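PDB 1J6U: UDP-N-acetylmuramate--L-alanine ligase, which catalyses the ATP-dependent joining of L-alanine to UDP-N-acetylmuramate, a cytoplasmic step in building the peptidoglycan of the bacterial cell wall. Local coordinates for residues 23-28 / 76-81; 40-45 / 85-90. One frame throughout, in Å; residues are numbered along the deposited sequence.

Contact 1 of 2, residues 23-28 / 76-81; sequences IGMSAV and IKTPAV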
ATOM      1  N   ILE A  23       9.037  -4.016   1.530  1.00 37.72           N
ATOM      2  CA  ILE A  23       7.769  -4.648   1.806  1.00 40.98           C
ATOM      3  C   ILE A  23       7.565  -5.882   0.897  1.00 41.16           C
ATOM      4  O   ILE A  23       7.192  -6.964   1.383  1.00 39.19           O
ATOM      5  CB  ILE A  23       6.621  -3.644   1.655  1.00 40.26           C
ATOM      6  CG1 ILE A  23       5.396  -4.209   2.346  1.00 42.22           C
ATOM      7  CG2 ILE A  23       6.357  -3.310   0.191  1.00 42.86           C
ATOM      8  CD1 ILE A  23       5.546  -4.094   3.857  1.00 44.22           C
ATOM      9  N   GLY A  24       7.855  -5.722  -0.401  1.00 30.41           N
ATOM     10  CA  GLY A  24       7.728  -6.819  -1.365  1.00 33.17           C
ATOM     11  C   GLY A  24       8.586  -8.035  -1.019  1.00 39.90           C
ATOM     12  O   GLY A  24       8.105  -9.165  -0.806  1.00 40.06           O
HETATM   13  N   MSE A  25       9.882  -7.785  -0.935  1.00 36.32           N
HETATM   14  CA  MSE A  25      10.820  -8.802  -0.612  1.00 31.81           C
HETATM   15  C   MSE A  25      10.596  -9.475   0.712  1.00 41.48           C
HETATM   16  O   MSE A  25      10.764 -10.694   0.793  1.00 38.22           O
HETATM   17  CB  MSE A  25      12.234  -8.225  -0.660  1.00 36.57           C
HETATM   18  CG  MSE A  25      12.688  -8.071  -2.083  1.00 67.52           C
HETATM   19 SE   MSE A  25      13.145  -9.808  -2.874  1.00 64.51          SE
HETATM   20  CE  MSE A  25      14.984  -9.824  -2.218  1.00 67.54           C
ATOM     21  N   SER A  26      10.243  -8.728   1.761  1.00 29.32           N
ATOM     22  CA  SER A  26      10.076  -9.423   3.047  1.00 37.90           C
ATOM     23  C   SER A  26       8.934 -10.429   2.979  1.00 37.48           C
ATOM     24  O   SER A  26       8.995 -11.474   3.630  1.00 36.60           O
ATOM     25  CB  SER A  26       9.858  -8.447   4.223  1.00 30.47           C
ATOM     26  OG  SER A  26       8.929  -7.425   3.912  1.00 39.69           O
ATOM     27  N   ALA A  27       7.914 -10.126   2.172  1.00 30.54           N
ATOM     28  CA  ALA A  27       6.775 -11.037   2.050  1.00 41.52           C
ATOM     29  C   ALA A  27       7.220 -12.374   1.470  1.00 41.16           C
ATOM     30  O   ALA A  27       6.895 -13.459   2.008  1.00 38.67           O
ATOM     31  CB  ALA A  27       5.705 -10.428   1.180  1.00 30.36           C
ATOM     32  N   VAL A  28       7.977 -12.285   0.379  1.00 35.33           N
ATOM     33  CA  VAL A  28       8.487 -13.469  -0.286  1.00 35.70           C
ATOM     34  C   VAL A  28       9.452 -14.184   0.669  1.00 39.22           C
ATOM     35  O   VAL A  28       9.426 -15.410   0.762  1.00 46.67           O
ATOM     36  CB  VAL A  28       9.197 -13.100  -1.603  1.00 36.31           C
ATOM     37  CG1 VAL A  28       9.746 -14.336  -2.262  1.00 35.38           C
ATOM     38  CG2 VAL A  28       8.229 -12.399  -2.525  1.00 38.84           C
ATOM     39  N   ILE A  76      18.124 -13.863  -4.386  1.00 34.15           N
ATOM     40  CA  ILE A  76      17.028 -13.113  -4.982  1.00 37.29           C
ATOM     41  C   ILE A  76      17.274 -11.624  -4.789  1.00 41.84           C
ATOM     42  O   ILE A  76      17.708 -11.180  -3.704  1.00 40.43           O
ATOM     43  CB  ILE A  76      15.694 -13.469  -4.336  1.00 46.97           C
ATOM     44  CG1 ILE A  76      15.469 -14.973  -4.445  1.00 35.13           C
ATOM     45  CG2 ILE A  76      14.580 -12.689  -5.023  1.00 35.97           C
ATOM     46  CD1 ILE A  76      14.215 -15.420  -3.804  1.00 48.03           C
ATOM     47  N   LYS A  77      17.000 -10.849  -5.834  1.00 40.57           N
ATOM     48  CA  LYS A  77      17.214  -9.401  -5.763  1.00 47.69           C
ATOM     49  C   LYS A  77      16.049  -8.582  -6.315  1.00 45.80           C
ATOM     50  O   LYS A  77      15.304  -9.019  -7.185  1.00 54.84           O
ATOM     51  CB  LYS A  77      18.495  -9.025  -6.519  1.00 32.84           C
ATOM     52  CG  LYS A  77      18.398  -9.160  -8.029  1.00 39.52           C
ATOM     53  CD  LYS A  77      19.772  -9.053  -8.672  1.00 42.95           C
ATOM     54  CE  LYS A  77      19.799  -8.080  -9.824  1.00 43.66           C
ATOM     55  NZ  LYS A  77      19.078  -8.503 -11.051  1.00 36.79           N
ATOM     56  N   THR A  78      15.906  -7.378  -5.801  1.00 48.69           N
ATOM     57  CA  THR A  78      14.859  -6.483  -6.261  1.00 48.77           C
ATOM     58  C   THR A  78      15.366  -5.661  -7.440  1.00 48.41           C
ATOM     59  O   THR A  78      16.567  -5.488  -7.627  1.00 48.35           O
ATOM     60  CB  THR A  78      14.486  -5.525  -5.174  1.00 52.54           C
ATOM     61  OG1 THR A  78      15.439  -4.445  -5.150  1.00 59.94           O
ATOM     62  CG2 THR A  78      14.481  -6.261  -3.837  1.00 40.38           C
ATOM     63  N   PRO A  79      14.449  -5.101  -8.230  1.00 53.34           N
ATOM     64  CA  PRO A  79      14.890  -4.305  -9.381  1.00 46.93           C
ATOM     65  C   PRO A  79      15.875  -3.205  -9.014  1.00 44.04           C
ATOM     66  O   PRO A  79      16.636  -2.751  -9.864  1.00 46.32           O
ATOM     67  CB  PRO A  79      13.586  -3.737  -9.945  1.00 47.32           C
ATOM     68  CG  PRO A  79      12.531  -4.734  -9.473  1.00 54.62           C
ATOM     69  CD  PRO A  79      12.982  -5.075  -8.078  1.00 48.75           C
ATOM     70  N   ALA A  80      15.876  -2.777  -7.754  1.00 44.75           N
ATOM     71  CA  ALA A  80      16.794  -1.707  -7.353  1.00 42.17           C
ATOM     72  C   ALA A  80      18.237  -2.156  -7.113  1.00 46.80           C
ATOM     73  O   ALA A  80      19.141  -1.335  -7.120  1.00 43.28           O
ATOM     74  CB  ALA A  80      16.283  -1.004  -6.106  1.00 31.18           C
ATOM     75  N   VAL A  81      18.455  -3.443  -6.882  1.00 45.70           N
ATOM     76  CA  VAL A  81      19.804  -3.927  -6.633  1.00 47.67           C
ATOM     77  C   VAL A  81      20.666  -3.749  -7.868  1.00 40.80           C
ATOM     78  O   VAL A  81      20.395  -4.324  -8.905  1.00 51.70           O
ATOM     79  CB  VAL A  81      19.764  -5.391  -6.201  1.00 49.99           C
ATOM     80  CG1 VAL A  81      21.166  -5.965  -6.149  1.00 46.62           C
ATOM     81  CG2 VAL A  81      19.110  -5.472  -4.826  1.00 37.84           C
TER
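Thr-78 O accepts from Val-81 N at 2.9 Å, closing a type I turn after strand 74-77, and Thr-78 OG1 takes Ala-80 N at 3.1 Å in an ST turn. With its hydroxyl used inside the loop, Thr-78 offers its methyl CG2 to helix 23-34, where it lies 3.9 Å from SE of Met-25, a selenomethionine. A closer approach of CG2 to Met-25 CG is too short to be trusted. The Met-25 chain is folded rather than extended, bending at chi2 (-75°) and again at chi3 (-86°). The first bend takes SE toward Ile-76, 3.9 Å from its CG2, and the second turns CE across the strand to 3.4 Å from the carbonyl O of Ile-76. The selenoether bridges Ile-76 and Thr-78, which point to the same side of the chain, while Lys-77 between them points away, its NZ hydrogen-bonded to Asn-100 OD1. Phe-17 and Arg-101 also touch Met-25, and Tyr-104 packs on Ile-76. This packs helix 23-34, which follows strand 14-18, against the end of strand 74-77, next in the parallel sheet, as in a Rossmann-like domain; glycines before and in the helix's first turn, Gly-24 among them, are consistent with a GxGxxG motif.

Contact 2 of 2, residues 40-45 / 85-90; sequences YGSNIE and NPEIVR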
ATOM      1  N   TYR A  40      17.824 -15.739   4.732  1.00 32.72           N
ATOM      2  CA  TYR A  40      18.516 -14.606   5.346  1.00 37.36           C
ATOM      3  C   TYR A  40      18.635 -13.557   4.264  1.00 34.18           C
ATOM      4  O   TYR A  40      18.311 -13.791   3.084  1.00 34.35           O
ATOM      5  CB  TYR A  40      19.901 -14.995   5.904  1.00 39.04           C
ATOM      6  CG  TYR A  40      20.972 -15.218   4.856  1.00 39.97           C
ATOM      7  CD1 TYR A  40      21.826 -14.184   4.480  1.00 33.78           C
ATOM      8  CD2 TYR A  40      21.116 -16.463   4.219  1.00 41.54           C
ATOM      9  CE1 TYR A  40      22.809 -14.375   3.492  1.00 46.08           C
ATOM     10  CE2 TYR A  40      22.094 -16.668   3.225  1.00 40.71           C
ATOM     11  CZ  TYR A  40      22.938 -15.615   2.879  1.00 46.91           C
ATOM     12  OH  TYR A  40      23.941 -15.806   1.971  1.00 45.17           O
ATOM     13  N   GLY A  41      19.103 -12.382   4.628  1.00 29.99           N
ATOM     14  CA  GLY A  41      19.184 -11.384   3.585  1.00 27.51           C
ATOM     15  C   GLY A  41      19.848 -10.126   4.058  1.00 37.24           C
ATOM     16  O   GLY A  41      20.377 -10.028   5.172  1.00 32.18           O
ATOM     17  N   SER A  42      19.770  -9.123   3.213  1.00 40.34           N
ATOM     18  CA  SER A  42      20.431  -7.892   3.546  1.00 42.67           C
ATOM     19  C   SER A  42      19.632  -6.732   2.999  1.00 41.66           C
ATOM     20  O   SER A  42      18.798  -6.880   2.096  1.00 30.28           O
ATOM     21  CB  SER A  42      21.791  -7.907   2.882  1.00 44.32           C
ATOM     22  OG  SER A  42      21.555  -7.947   1.486  1.00 32.37           O
ATOM     23  N   ASN A  43      19.944  -5.555   3.502  1.00 35.96           N
ATOM     24  CA  ASN A  43      19.220  -4.394   3.055  1.00 45.05           C
ATOM     25  C   ASN A  43      20.117  -3.194   3.228  1.00 39.24           C
ATOM     26  O   ASN A  43      21.024  -3.183   4.067  1.00 40.19           O
ATOM     27  CB  ASN A  43      17.926  -4.234   3.890  1.00 44.64           C
ATOM     28  CG  ASN A  43      16.819  -3.530   3.119  1.00 53.79           C
ATOM     29  OD1 ASN A  43      16.444  -3.964   2.014  1.00 36.71           O
ATOM     30  ND2 ASN A  43      16.283  -2.440   3.696  1.00 51.58           N
ATOM     31  N   ILE A  44      19.825  -2.180   2.442  1.00 36.37           N
ATOM     32  CA  ILE A  44      20.577  -0.943   2.432  1.00 45.92           C
ATOM     33  C   ILE A  44      20.474  -0.162   3.730  1.00 48.47           C
ATOM     34  O   ILE A  44      21.451   0.399   4.190  1.00 67.96           O
ATOM     35  CB  ILE A  44      20.101  -0.080   1.272  1.00 41.25           C
ATOM     36  CG1 ILE A  44      21.205   0.864   0.815  1.00 51.37           C
ATOM     37  CG2 ILE A  44      18.887   0.694   1.687  1.00 49.42           C
ATOM     38  CD1 ILE A  44      20.841   1.613  -0.509  1.00 39.05           C
ATOM     39  N   GLU A  45      19.293  -0.137   4.323  1.00 54.59           N
ATOM     40  CA  GLU A  45      19.045   0.584   5.572  1.00 51.50           C
ATOM     41  C   GLU A  45      18.179  -0.297   6.438  1.00 44.19           C
ATOM     42  O   GLU A  45      17.620  -1.284   5.969  1.00 41.51           O
ATOM     43  CB  GLU A  45      18.280   1.866   5.285  1.00 54.17           C
ATOM     44  CG  GLU A  45      16.924   1.586   4.620  1.00 74.33           C
ATOM     45  CD  GLU A  45      16.289   2.825   4.017  1.00 82.70           C
ATOM     46  OE1 GLU A  45      15.356   2.684   3.188  1.00 87.42           O
ATOM     47  OE2 GLU A  45      16.726   3.941   4.375  1.00 92.75           O
ATOM     48  N   ASN A  85      26.464  -4.194  -6.813  1.00 39.44           N
ATOM     49  CA  ASN A  85      26.210  -4.499  -5.424  1.00 39.31           C
ATOM     50  C   ASN A  85      27.227  -5.597  -5.062  1.00 35.34           C
ATOM     51  O   ASN A  85      27.313  -6.616  -5.722  1.00 34.86           O
ATOM     52  CB  ASN A  85      24.769  -4.990  -5.243  1.00 37.34           C
ATOM     53  CG  ASN A  85      24.436  -5.315  -3.790  1.00 36.53           C
ATOM     54  OD1 ASN A  85      25.072  -6.160  -3.166  1.00 50.04           O
ATOM     55  ND2 ASN A  85      23.427  -4.649  -3.252  1.00 51.73           N
ATOM     56  N   PRO A  86      28.031  -5.381  -4.021  1.00 37.72           N
ATOM     57  CA  PRO A  86      28.993  -6.435  -3.691  1.00 40.50           C
ATOM     58  C   PRO A  86      28.411  -7.842  -3.549  1.00 47.19           C
ATOM     59  O   PRO A  86      29.076  -8.816  -3.876  1.00 51.76           O
ATOM     60  CB  PRO A  86      29.651  -5.927  -2.389  1.00 36.27           C
ATOM     61  CG  PRO A  86      28.663  -4.963  -1.826  1.00 40.12           C
ATOM     62  CD  PRO A  86      28.120  -4.265  -3.069  1.00 35.13           C
ATOM     63  N   GLU A  87      27.175  -7.955  -3.071  1.00 44.51           N
ATOM     64  CA  GLU A  87      26.567  -9.258  -2.879  1.00 35.37           C
ATOM     65  C   GLU A  87      26.257  -9.888  -4.204  1.00 32.84           C
ATOM     66  O   GLU A  87      26.377 -11.096  -4.389  1.00 35.16           O
ATOM     67  CB  GLU A  87      25.298  -9.133  -2.037  1.00 34.32           C
ATOM     68  CG  GLU A  87      25.633  -8.834  -0.565  1.00 48.95           C
ATOM     69  CD  GLU A  87      24.426  -8.428   0.286  1.00 48.50           C
ATOM     70  OE1 GLU A  87      23.351  -9.041   0.112  1.00 63.98           O
ATOM     71  OE2 GLU A  87      24.560  -7.521   1.145  1.00 53.65           O
ATOM     72  N   ILE A  88      25.858  -9.070  -5.145  1.00 29.41           N
ATOM     73  CA  ILE A  88      25.550  -9.623  -6.428  1.00 41.73           C
ATOM     74  C   ILE A  88      26.855 -10.004  -7.114  1.00 40.62           C
ATOM     75  O   ILE A  88      26.914 -11.020  -7.818  1.00 43.61           O
ATOM     76  CB  ILE A  88      24.700  -8.626  -7.275  1.00 36.44           C
ATOM     77  CG1 ILE A  88      23.327  -8.476  -6.621  1.00 43.22           C
ATOM     78  CG2 ILE A  88      24.516  -9.145  -8.730  1.00 36.02           C
ATOM     79  CD1 ILE A  88      22.647  -9.838  -6.341  1.00 39.63           C
ATOM     80  N   VAL A  89      27.910  -9.215  -6.899  1.00 43.40           N
ATOM     81  CA  VAL A  89      29.184  -9.541  -7.531  1.00 44.11           C
ATOM     82  C   VAL A  89      29.698 -10.873  -6.985  1.00 46.04           C
ATOM     83  O   VAL A  89      30.090 -11.752  -7.774  1.00 43.16           O
ATOM     84  CB  VAL A  89      30.247  -8.415  -7.372  1.00 40.95           C
ATOM     85  CG1 VAL A  89      31.589  -8.898  -7.880  1.00 33.68           C
ATOM     86  CG2 VAL A  89      29.853  -7.239  -8.208  1.00 32.54           C
ATOM     87  N   ARG A  90      29.667 -11.043  -5.659  1.00 41.67           N
ATOM     88  CA  ARG A  90      30.113 -12.297  -5.080  1.00 39.86           C
ATOM     89  C   ARG A  90      29.271 -13.428  -5.663  1.00 44.95           C
ATOM     90  O   ARG A  90      29.804 -14.398  -6.216  1.00 49.67           O
ATOM     91  CB  ARG A  90      29.991 -12.290  -3.566  1.00 31.31           C
ATOM     92  CG  ARG A  90      30.145 -13.680  -2.954  1.00 41.47           C
ATOM     93  CD  ARG A  90      31.616 -14.146  -2.838  1.00 40.02           C
ATOM     94  NE  ARG A  90      32.049 -14.003  -1.468  1.00 44.86           N
ATOM     95  CZ  ARG A  90      32.302 -15.008  -0.644  1.00 47.85           C
ATOM     96  NH1 ARG A  90      32.186 -16.254  -1.061  1.00 40.73           N
ATOM     97  NH2 ARG A  90      32.636 -14.757   0.616  1.00 48.53           N
TER
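Ser-42 and Glu-87 point at each other from the end of strand 38-42 and the first turn of helix 86-93. The Ser-42 hydroxyl sits between its backbone N and carbonyl carbon (chi1 63°), which aims OG at the carboxylate. OG donates to Glu-87 OE1 in a short bond of 2.5 Å, meeting the syn lone pair, on the side of the other oxygen. The carboxylate end spans the serine methylene, with Ser-42 CB 3.4 Å from Glu-87 OE1 and 3.3 Å from Glu-87 OE2. Glu-87 reaches this far because its chain runs straight beyond CG (chi2 169°). His-16 NE2 bonds OE1 as well, and its ND1 meets the Tyr-40 hydroxyl; OE2 is bonded to Asn-68 ND2, Ser-65 N and His-64 ND1, the last also bonded to Ser-42 OG. So many partners fix the rotation of this buried carboxylate, and the nearby helix start would probably favour its negative charge. An alanine here is likely to leave His-16 NE2, Asn-68 ND2 and Ser-65 N without the carboxylate they share, and Ser-42 OG with one partner fewer, and to open a gap between strand and helix. At the helix start, Asn-85 OD1 accepts Glu-87 N at 2.8 Å, in its own carbonyl plane, while on the strand side Asn-43 ND2 bonds Glu-45 O at 2.9 Å. An N-capped helix whose first-turn glutamate docks on the C-terminal end of a parallel strand is set here within the Rossmann-like N-terminal domain of a Mur ligase.

Overall arrangement
Both contacts are buried and serve the same five-stranded parallel sheet, their centres about 11 Å apart. Their segments alternate along the chain: helix 23-34 leads into strand 38-42, and strand 74-77 leads into helix 86-93, so each contact takes one element from each pair. Contact 1 lies nearer the middle of the molecule, about 15 Å from the chain centre against about 25 Å for contact 2. Their chemistry differs: contact 1 is apolar, a selenomethionine against aliphatic groups and a backbone carbonyl, whereas contact 2 is a hydroxyl-carboxylate bond within a polar network. They touch through Ile-88, which packs on Lys-77 and Val-81.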